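Local coordinates for alkyltransferase-like protein 1 (Schizosaccharomyces pombe, PDB 3GVA) that recognises O(6)-alkylguanine lesions in DNA, bends the duplex, flips the damaged base into a hydrophobic pocket and so presents the lesion to nucleotide excision repair, at residues A[5-10]-A[41-46]; A[13-18]-A[53-58]; A[20-25]-A[99-104]. All coordinates share one frame; numbering follows the deposited sequence.

Contact 1. Residues A[5-10]-A[41-46]; sequences EFYTKV and VGQAMK
Tyr7 lays its ring flat against Ala44. The CA of Ala44 sits 3.6 Å from the ring centroid, almost on the ring normal, in a CH-pi contact. Its CB is shifted toward one side of the same face and comes 3.4 Å from Tyr7 CD1. The hydroxyl end of the ring carries on to Gln43, with Tyr7 OH 3.7 Å from Gln43 CB. Tyr7 CG is anti to its own carbonyl carbon (chi1 -79°), which sets it beside the backbone N. Its ring also meets that of His47.

Val10 is the third main contributor. Its CG1 lies 4.0 Å from Ala44 CB and touches Val41 CG1 and Met45 SD at similar range. Beside it, the rim of the Phe6 ring meets Val41, with CZ 3.7 Å from Val41 CG2. The two segments meet without a hydrogen bond, but Tyr11 OH of helix 3-14 bonds to Ala44 O. The helix segments cross at 82° with axes 9.3 Å apart, the small Ala44 lying under the tyrosine.

Helices 25-31 and 38-46 form the helix-turn-helix of the alkyltransferase DNA-binding domain, with Arg39, the arginine finger, on helix 38-46; helix 3-14 packs across that helix.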
loop_
_atom_site.group_PDB
_atom_site.type_symbol
_atom_site.label_atom_id
_atom_site.label_comp_id
_atom_site.label_asym_id
_atom_site.label_seq_id
_atom_site.Cartn_x
_atom_site.Cartn_y
_atom_site.Cartn_z
ATOM N N GLU A 5 -8.810 -17.824 -1.105
ATOM C CA GLU A 5 -8.915 -17.336 -2.472
ATOM C C GLU A 5 -9.002 -15.808 -2.531
ATOM O O GLU A 5 -8.558 -15.194 -3.506
ATOM C CB GLU A 5 -10.122 -17.954 -3.184
ATOM C CG GLU A 5 -10.005 -17.833 -4.695
ATOM C CD GLU A 5 -10.920 -18.769 -5.462
ATOM O OE1 GLU A 5 -11.025 -19.956 -5.081
ATOM O OE2 GLU A 5 -11.513 -18.316 -6.468
ATOM N N PHE A 6 -9.561 -15.192 -1.490
ATOM C CA PHE A 6 -9.684 -13.735 -1.456
ATOM C C PHE A 6 -8.305 -13.080 -1.439
ATOM O O PHE A 6 -8.074 -12.092 -2.125
ATOM C CB PHE A 6 -10.470 -13.281 -0.218
ATOM C CG PHE A 6 -10.583 -11.782 -0.089
ATOM C CD1 PHE A 6 -11.341 -11.045 -0.998
ATOM C CD2 PHE A 6 -9.910 -11.103 0.925
ATOM C CE1 PHE A 6 -11.421 -9.656 -0.903
ATOM C CE2 PHE A 6 -9.983 -9.715 1.030
ATOM C CZ PHE A 6 -10.740 -8.990 0.115
ATOM N N TYR A 7 -7.394 -13.630 -0.640
ATOM C CA TYR A 7 -6.047 -13.090 -0.534
ATOM C C TYR A 7 -5.358 -13.048 -1.893
ATOM O O TYR A 7 -4.752 -12.043 -2.253
ATOM C CB TYR A 7 -5.212 -13.926 0.449
ATOM C CG TYR A 7 -5.476 -13.637 1.915
ATOM C CD1 TYR A 7 -6.620 -12.951 2.323
ATOM C CD2 TYR A 7 -4.578 -14.059 2.896
ATOM C CE1 TYR A 7 -6.866 -12.693 3.680
ATOM C CE2 TYR A 7 -4.811 -13.810 4.254
ATOM C CZ TYR A 7 -5.955 -13.125 4.637
ATOM O OH TYR A 7 -6.188 -12.876 5.972
ATOM N N THR A 8 -5.462 -14.138 -2.647
ATOM C CA THR A 8 -4.838 -14.200 -3.966
ATOM C C THR A 8 -5.439 -13.163 -4.919
ATOM O O THR A 8 -4.739 -12.616 -5.776
ATOM C CB THR A 8 -4.966 -15.615 -4.574
ATOM O OG1 THR A 8 -6.343 -15.922 -4.825
ATOM C CG2 THR A 8 -4.414 -16.648 -3.598
ATOM N N LYS A 9 -6.726 -12.885 -4.758
ATOM C CA LYS A 9 -7.420 -11.901 -5.592
ATOM C C LYS A 9 -6.905 -10.503 -5.238
ATOM O O LYS A 9 -6.799 -9.613 -6.096
ATOM C CB LYS A 9 -8.926 -11.988 -5.338
ATOM C CG LYS A 9 -9.781 -11.360 -6.426
ATOM C CD LYS A 9 -11.266 -11.488 -6.106
ATOM C CE LYS A 9 -12.123 -11.088 -7.299
ATOM N NZ LYS A 9 -11.776 -9.734 -7.826
ATOM N N VAL A 10 -6.593 -10.317 -3.957
ATOM C CA VAL A 10 -6.063 -9.051 -3.473
ATOM C C VAL A 10 -4.655 -8.872 -4.038
ATOM O O VAL A 10 -4.329 -7.813 -4.575
ATOM C CB VAL A 10 -6.005 -9.028 -1.926
ATOM C CG1 VAL A 10 -5.149 -7.862 -1.451
ATOM C CG2 VAL A 10 -7.426 -8.904 -1.353
ATOM N N VAL A 41 -8.790 -6.849 3.182
ATOM C CA VAL A 41 -7.701 -6.526 2.267
ATOM C C VAL A 41 -6.476 -6.211 3.125
ATOM O O VAL A 41 -5.372 -6.692 2.855
ATOM C CB VAL A 41 -8.043 -5.295 1.404
ATOM C CG1 VAL A 41 -6.807 -4.826 0.625
ATOM C CG2 VAL A 41 -9.164 -5.637 0.449
ATOM N N GLY A 42 -6.681 -5.404 4.166
ATOM C CA GLY A 42 -5.583 -5.060 5.055
ATOM C C GLY A 42 -4.962 -6.295 5.686
ATOM O O GLY A 42 -3.751 -6.370 5.882
ATOM N N GLN A 43 -5.797 -7.276 5.996
ATOM C CA GLN A 43 -5.335 -8.522 6.593
ATOM C C GLN A 43 -4.496 -9.295 5.570
ATOM O O GLN A 43 -3.428 -9.818 5.890
ATOM C CB GLN A 43 -6.545 -9.349 7.026
ATOM C CG GLN A 43 -6.404 -10.037 8.376
ATOM C CD GLN A 43 -6.159 -9.059 9.513
ATOM O OE1 GLN A 43 -6.888 -8.082 9.671
ATOM N NE2 GLN A 43 -5.132 -9.325 10.315
ATOM N N ALA A 44 -4.982 -9.366 4.338
ATOM C CA ALA A 44 -4.252 -10.063 3.280
ATOM C C ALA A 44 -2.854 -9.470 3.140
ATOM O O ALA A 44 -1.859 -10.192 3.057
ATOM C CB ALA A 44 -4.996 -9.937 1.953
ATOM N N MET A 45 -2.792 -8.144 3.116
ATOM C CA MET A 45 -1.528 -7.436 2.966
ATOM C C MET A 45 -0.610 -7.656 4.156
ATOM O O MET A 45 0.610 -7.764 4.003
ATOM C CB MET A 45 -1.783 -5.934 2.773
ATOM C CG MET A 45 -2.537 -5.613 1.501
ATOM S SD MET A 45 -1.762 -6.429 0.092
ATOM C CE MET A 45 -0.247 -5.458 -0.040
ATOM N N LYS A 46 -1.197 -7.734 5.342
ATOM C CA LYS A 46 -0.407 -7.933 6.550
ATOM C C LYS A 46 0.149 -9.349 6.679
ATOM O O LYS A 46 1.142 -9.566 7.366
ATOM C CB LYS A 46 -1.236 -7.560 7.783
ATOM C CG LYS A 46 -1.651 -6.090 7.795
ATOM C CD LYS A 46 -2.334 -5.686 9.093
ATOM C CE LYS A 46 -1.358 -5.691 10.263
ATOM N NZ LYS A 46 -1.938 -5.056 11.485
#

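Contact 2. Residues A[13-18]-A[53-58]; sequences AVCEIP and HVPWHR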
loop_
_atom_site.group_PDB
_atom_site.type_symbol
_atom_site.label_atom_id
_atom_site.label_comp_id
_atom_site.label_asym_id
_atom_site.label_seq_id
_atom_site.Cartn_x
_atom_site.Cartn_y
_atom_site.Cartn_z
ATOM N N ALA A 13 -4.600 -7.931 -7.570
ATOM C CA ALA A 13 -4.942 -6.529 -7.735
ATOM C C ALA A 13 -3.750 -5.627 -7.440
ATOM O O ALA A 13 -3.501 -4.668 -8.170
ATOM C CB ALA A 13 -6.128 -6.165 -6.831
ATOM N N VAL A 14 -3.016 -5.926 -6.373
ATOM C CA VAL A 14 -1.855 -5.118 -6.013
ATOM C C VAL A 14 -0.785 -5.201 -7.114
ATOM O O VAL A 14 -0.135 -4.205 -7.448
ATOM C CB VAL A 14 -1.255 -5.576 -4.653
ATOM C CG1 VAL A 14 0.000 -4.772 -4.340
ATOM C CG2 VAL A 14 -2.289 -5.391 -3.536
ATOM N N CYS A 15 -0.613 -6.388 -7.684
ATOM C CA CYS A 15 0.366 -6.580 -8.755
ATOM C C CYS A 15 0.029 -5.705 -9.959
ATOM O O CYS A 15 0.860 -5.502 -10.840
ATOM C CB CYS A 15 0.406 -8.049 -9.194
ATOM S SG CYS A 15 1.208 -9.159 -8.019
ATOM N N GLU A 16 -1.194 -5.190 -9.998
ATOM C CA GLU A 16 -1.598 -4.331 -11.103
ATOM C C GLU A 16 -1.327 -2.845 -10.884
ATOM O O GLU A 16 -1.380 -2.073 -11.835
ATOM C CB GLU A 16 -3.071 -4.544 -11.423
ATOM C CG GLU A 16 -3.345 -5.866 -12.095
ATOM C CD GLU A 16 -4.799 -6.019 -12.462
ATOM O OE1 GLU A 16 -5.634 -6.145 -11.542
ATOM O OE2 GLU A 16 -5.109 -6.003 -13.674
ATOM N N ILE A 17 -1.063 -2.435 -9.642
ATOM C CA ILE A 17 -0.757 -1.022 -9.372
ATOM C C ILE A 17 0.509 -0.727 -10.174
ATOM O O ILE A 17 1.526 -1.408 -10.022
ATOM C CB ILE A 17 -0.462 -0.760 -7.866
ATOM C CG1 ILE A 17 -1.632 -1.242 -7.003
ATOM C CG2 ILE A 17 -0.243 0.734 -7.626
ATOM C CD1 ILE A 17 -1.363 -1.167 -5.509
ATOM N N PRO A 18 0.467 0.286 -11.047
ATOM C CA PRO A 18 1.686 0.548 -11.812
ATOM C C PRO A 18 2.853 1.180 -11.065
ATOM O O PRO A 18 2.701 1.782 -9.998
ATOM C CB PRO A 18 1.185 1.413 -12.969
ATOM C CG PRO A 18 0.025 2.125 -12.380
ATOM C CD PRO A 18 -0.668 1.059 -11.578
ATOM N N HIS A 53 6.960 -11.153 -3.866
ATOM C CA HIS A 53 7.146 -10.468 -5.138
ATOM C C HIS A 53 6.051 -9.409 -5.293
ATOM O O HIS A 53 6.188 -8.479 -6.081
ATOM C CB HIS A 53 7.015 -11.474 -6.278
ATOM C CG HIS A 53 5.631 -12.028 -6.420
ATOM N ND1 HIS A 53 4.697 -11.488 -7.280
ATOM C CD2 HIS A 53 5.005 -13.038 -5.771
ATOM C CE1 HIS A 53 3.556 -12.143 -7.156
ATOM N NE2 HIS A 53 3.716 -13.088 -6.247
ATOM N N VAL A 54 4.955 -9.571 -4.554
ATOM C CA VAL A 54 3.849 -8.620 -4.625
ATOM C C VAL A 54 4.362 -7.238 -4.219
ATOM O O VAL A 54 5.008 -7.094 -3.186
ATOM C CB VAL A 54 2.691 -9.044 -3.691
ATOM C CG1 VAL A 54 1.570 -8.012 -3.745
ATOM C CG2 VAL A 54 2.160 -10.410 -4.111
ATOM N N PRO A 55 4.089 -6.203 -5.038
ATOM C CA PRO A 55 4.547 -4.842 -4.728
ATOM C C PRO A 55 3.751 -4.149 -3.621
ATOM O O PRO A 55 3.172 -3.080 -3.835
ATOM C CB PRO A 55 4.423 -4.125 -6.067
ATOM C CG PRO A 55 3.218 -4.780 -6.671
ATOM C CD PRO A 55 3.435 -6.252 -6.361
ATOM N N TRP A 56 3.755 -4.755 -2.437
ATOM C CA TRP A 56 3.035 -4.233 -1.276
ATOM C C TRP A 56 3.400 -2.803 -0.903
ATOM O O TRP A 56 2.624 -2.105 -0.252
ATOM C CB TRP A 56 3.284 -5.134 -0.061
ATOM C CG TRP A 56 4.740 -5.265 0.267
ATOM C CD1 TRP A 56 5.623 -6.170 -0.254
ATOM C CD2 TRP A 56 5.503 -4.409 1.120
ATOM N NE1 TRP A 56 6.886 -5.926 0.217
ATOM C CE2 TRP A 56 6.844 -4.850 1.064
ATOM C CE3 TRP A 56 5.184 -3.309 1.923
ATOM C CZ2 TRP A 56 7.871 -4.227 1.781
ATOM C CZ3 TRP A 56 6.205 -2.686 2.639
ATOM C CH2 TRP A 56 7.533 -3.148 2.560
ATOM N N HIS A 57 4.582 -2.357 -1.308
ATOM C CA HIS A 57 5.007 -1.011 -0.959
ATOM C C HIS A 57 4.144 0.053 -1.631
ATOM O O HIS A 57 4.150 1.211 -1.213
ATOM C CB HIS A 57 6.485 -0.805 -1.321
ATOM C CG HIS A 57 6.769 -0.931 -2.784
ATOM N ND1 HIS A 57 6.718 -2.135 -3.452
ATOM C CD2 HIS A 57 7.053 0.005 -3.720
ATOM C CE1 HIS A 57 6.955 -1.936 -4.735
ATOM N NE2 HIS A 57 7.160 -0.645 -4.927
ATOM N N ARG A 58 3.394 -0.340 -2.660
ATOM C CA ARG A 58 2.529 0.603 -3.366
ATOM C C ARG A 58 1.163 0.771 -2.704
ATOM O O ARG A 58 0.324 1.531 -3.179
ATOM C CB ARG A 58 2.359 0.177 -4.828
ATOM C CG ARG A 58 3.659 0.294 -5.616
ATOM C CD ARG A 58 3.526 -0.186 -7.043
ATOM N NE ARG A 58 4.848 -0.328 -7.647
ATOM C CZ ARG A 58 5.137 -1.174 -8.632
ATOM N NH1 ARG A 58 4.193 -1.954 -9.140
ATOM N NH2 ARG A 58 6.384 -1.274 -9.073
#
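The Pro55-Trp56-His57-Arg58 motif of this alkyltransferase-like protein packs on helix 3-14 and the turn that follows it, where Pro55 meets Val14 and Arg58 meets Ile17. Val14 is directed at segment 53-58. Its CG1, anti to the backbone N (chi1 177°), touches Val54 CG1 at 3.6 Å; the two valine side chains cross at about a right angle. The same methyl of Val14 is 3.6 Å from Pro55 O. The proline ring meets the backbone of the turn, with Pro55 CG 3.5 Å from Val14 O and Pro55 CD against Cys15 CA. Val14 O is also the acceptor for Ile17 N in a type I turn. Cys15 SG comes obliquely to the His53 ring, 3.9 Å from its CE1.

In the alkyltransferases the corresponding motif reads Pro-Cys-His-Arg, and its cysteine accepts the alkyl group. Here Trp56 takes that place. Pro55 is the centre of an inverse gamma turn, and residues 56-58 follow as a short 3-10 turn. His57 NE2 is hydrogen-bonded to Glu85.

The straight Arg58 chain passes Ile17 running the other way, with Arg58 CB 3.9 Å from Ile17 CG2. The guanidinium of Arg58 lies between Pro55 CB, 3.7 Å above one face, and the carbonyl carbon of Pro18, 3.8 Å above the opposite face, both toward the rim. Arg58 NH1 gives Ile17 O a weak, bent bond of 2.9 Å (123° at the hydrogen). The stronger polar partner is Glu85, which forms a salt bridge with Arg58 NE and probably offsets its charge.

Contact 3. Residues A[20-25]-A[99-104]; sequences GKVSTY and LNLPEY
Segment 99-104 curls over the backbone of Gly20 to Val22 and meets it chiefly through Leu101 and Tyr104. Before the first touching residue, Asn100 ND2 is bonded to Glu103 OE2 within the segment at 2.9 Å. The bond is nearly straight (163°). It uses the anti lone pair of the carboxylate oxygen, which lies close to the amide plane of Asn100.

Leu101 follows. Its CD1 meets Val22 CG2 at 3.8 Å, and the two side chains cross obliquely. Leu101 also touches Ile60.

Glu103 has its CG over one face of the Tyr104 ring, toward the rim. Its backbone O is 4.0 Å from Lys21 NZ, a loose approach.

Tyr104 is the residue most covered. Its ring edge faces Gly20, with CD2 3.6 Å from Gly20 O, and its hydroxyl bonds to Glu88 N. Its carbonyl takes the one hydrogen bond between the segments: Val22 N lies 3.0 Å from Tyr104 O, with the donor 40° out of the carbonyl plane. Lys21 folds around the same oxygen. The bend at chi2 (-67°) brings its CD to 3.3 Å from Tyr104 O, and its CA is 3.4 Å from that atom. An alanine here would keep CB and the backbone bond but, without CG and CD, would probably leave Tyr104 O less covered on that side.

Val22 also shares backbone bonding with Trp106. The C-terminal part that follows the hairpin 90-91/97-98 is thus tied to the loop leading into helix 25-31. Thr24 N-caps that helix, the first of the alkyltransferase-type helix-turn-helix, which starts at Tyr25.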
loop_
_atom_site.group_PDB
_atom_site.type_symbol
_atom_site.label_atom_id
_atom_site.label_comp_id
_atom_site.label_asym_id
_atom_site.label_seq_id
_atom_site.Cartn_x
_atom_site.Cartn_y
_atom_site.Cartn_z
ATOM N N GLY A 20 5.508 3.509 -9.702
ATOM C CA GLY A 20 5.361 4.924 -9.405
ATOM C C GLY A 20 3.991 5.377 -8.940
ATOM O O GLY A 20 3.786 6.560 -8.706
ATOM N N LYS A 21 3.049 4.450 -8.811
ATOM C CA LYS A 21 1.699 4.780 -8.355
ATOM C C LYS A 21 1.390 4.044 -7.054
ATOM O O LYS A 21 2.122 3.143 -6.662
ATOM C CB LYS A 21 0.671 4.390 -9.419
ATOM C CG LYS A 21 0.789 5.178 -10.718
ATOM C CD LYS A 21 0.429 6.633 -10.507
ATOM C CE LYS A 21 0.566 7.434 -11.791
ATOM N NZ LYS A 21 0.249 8.874 -11.552
ATOM N N VAL A 22 0.311 4.428 -6.379
ATOM C CA VAL A 22 -0.054 3.770 -5.129
ATOM C C VAL A 22 -1.556 3.569 -5.030
ATOM O O VAL A 22 -2.320 4.100 -5.836
ATOM C CB VAL A 22 0.417 4.586 -3.879
ATOM C CG1 VAL A 22 1.923 4.838 -3.950
ATOM C CG2 VAL A 22 -0.343 5.911 -3.778
ATOM N N SER A 23 -1.981 2.792 -4.043
ATOM C CA SER A 23 -3.401 2.566 -3.829
ATOM C C SER A 23 -3.627 2.344 -2.339
ATOM O O SER A 23 -2.685 2.450 -1.542
ATOM C CB SER A 23 -3.893 1.362 -4.639
ATOM O OG SER A 23 -5.311 1.336 -4.667
ATOM N N THR A 24 -4.867 2.053 -1.959
ATOM C CA THR A 24 -5.200 1.837 -0.551
ATOM C C THR A 24 -6.073 0.593 -0.375
ATOM O O THR A 24 -6.618 0.059 -1.349
ATOM C CB THR A 24 -5.964 3.043 0.028
ATOM O OG1 THR A 24 -7.195 3.203 -0.689
ATOM C CG2 THR A 24 -5.151 4.316 -0.110
ATOM N N TYR A 25 -6.213 0.142 0.868
ATOM C CA TYR A 25 -7.030 -1.027 1.157
ATOM C C TYR A 25 -8.444 -0.829 0.616
ATOM O O TYR A 25 -9.017 -1.728 -0.007
ATOM C CB TYR A 25 -7.113 -1.284 2.667
ATOM C CG TYR A 25 -5.795 -1.598 3.343
ATOM C CD1 TYR A 25 -4.723 -2.117 2.622
ATOM C CD2 TYR A 25 -5.636 -1.411 4.713
ATOM C CE1 TYR A 25 -3.519 -2.439 3.248
ATOM C CE2 TYR A 25 -4.441 -1.733 5.354
ATOM C CZ TYR A 25 -3.386 -2.246 4.613
ATOM O OH TYR A 25 -2.203 -2.569 5.237
ATOM N N LEU A 99 3.074 11.388 1.751
ATOM C CA LEU A 99 3.132 11.785 0.357
ATOM C C LEU A 99 1.769 12.319 -0.051
ATOM O O LEU A 99 0.764 12.055 0.616
ATOM C CB LEU A 99 3.549 10.598 -0.517
ATOM C CG LEU A 99 2.710 9.321 -0.441
ATOM C CD1 LEU A 99 1.395 9.524 -1.160
ATOM C CD2 LEU A 99 3.483 8.172 -1.070
ATOM N N ASN A 100 1.745 13.085 -1.133
ATOM C CA ASN A 100 0.511 13.665 -1.642
ATOM C C ASN A 100 -0.256 12.559 -2.377
ATOM O O ASN A 100 0.033 12.253 -3.536
ATOM C CB ASN A 100 0.863 14.837 -2.572
ATOM C CG ASN A 100 -0.353 15.457 -3.217
ATOM O OD1 ASN A 100 -1.451 15.418 -2.662
ATOM N ND2 ASN A 100 -0.163 16.050 -4.392
ATOM N N LEU A 101 -1.226 11.959 -1.692
ATOM C CA LEU A 101 -1.997 10.844 -2.255
ATOM C C LEU A 101 -2.636 11.085 -3.627
ATOM O O LEU A 101 -2.424 10.309 -4.555
ATOM C CB LEU A 101 -3.066 10.376 -1.255
ATOM C CG LEU A 101 -3.865 9.125 -1.663
ATOM C CD1 LEU A 101 -2.931 7.924 -1.788
ATOM C CD2 LEU A 101 -4.942 8.838 -0.639
ATOM N N PRO A 102 -3.431 12.158 -3.775
ATOM C CA PRO A 102 -4.059 12.415 -5.077
ATOM C C PRO A 102 -3.063 12.502 -6.237
ATOM O O PRO A 102 -3.392 12.192 -7.380
ATOM C CB PRO A 102 -4.825 13.722 -4.845
ATOM C CG PRO A 102 -4.101 14.358 -3.693
ATOM C CD PRO A 102 -3.810 13.188 -2.798
ATOM N N GLU A 103 -1.836 12.897 -5.933
ATOM C CA GLU A 103 -0.811 13.012 -6.956
ATOM C C GLU A 103 -0.276 11.669 -7.456
ATOM O O GLU A 103 0.185 11.577 -8.590
ATOM C CB GLU A 103 0.349 13.859 -6.433
ATOM C CG GLU A 103 1.555 13.934 -7.365
ATOM C CD GLU A 103 2.577 14.946 -6.891
ATOM O OE1 GLU A 103 3.649 15.070 -7.525
ATOM O OE2 GLU A 103 2.302 15.622 -5.880
ATOM N N TYR A 104 -0.326 10.635 -6.620
ATOM C CA TYR A 104 0.190 9.328 -7.018
ATOM C C TYR A 104 -0.858 8.218 -7.032
ATOM O O TYR A 104 -0.573 7.093 -7.446
ATOM C CB TYR A 104 1.346 8.909 -6.102
ATOM C CG TYR A 104 2.511 9.860 -6.118
ATOM C CD1 TYR A 104 2.577 10.937 -5.230
ATOM C CD2 TYR A 104 3.552 9.691 -7.028
ATOM C CE1 TYR A 104 3.665 11.826 -5.253
ATOM C CE2 TYR A 104 4.636 10.567 -7.063
ATOM C CZ TYR A 104 4.691 11.627 -6.173
ATOM O OH TYR A 104 5.790 12.453 -6.184
#

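How the contacts relate
The first segments follow one another along the chain (5-10, 13-18, 20-25), and their partners come later in the same order (41-46, 53-58, 99-104), so each pair of contacts has alternating segments. Contacts 1 and 2 share helix 3-14, and their centres are about 12 Å apart; Met45 SD bridges them at 3.8 Å from Val14 CG2. Contacts 2 and 3 are also about 12 Å apart, joined by a probable hydrogen bond from Ser23 N to Arg58 O. Contacts 1 and 3 lie about 19 Å apart, on opposite sides of the chain's centre, yet Tyr25 packs on Val41, Gly42 and Met45. The helices of Tyr25 and Arg39 are thus tied to helix 3-14 and the Trp56 loop, which probably helps place both flipping residues.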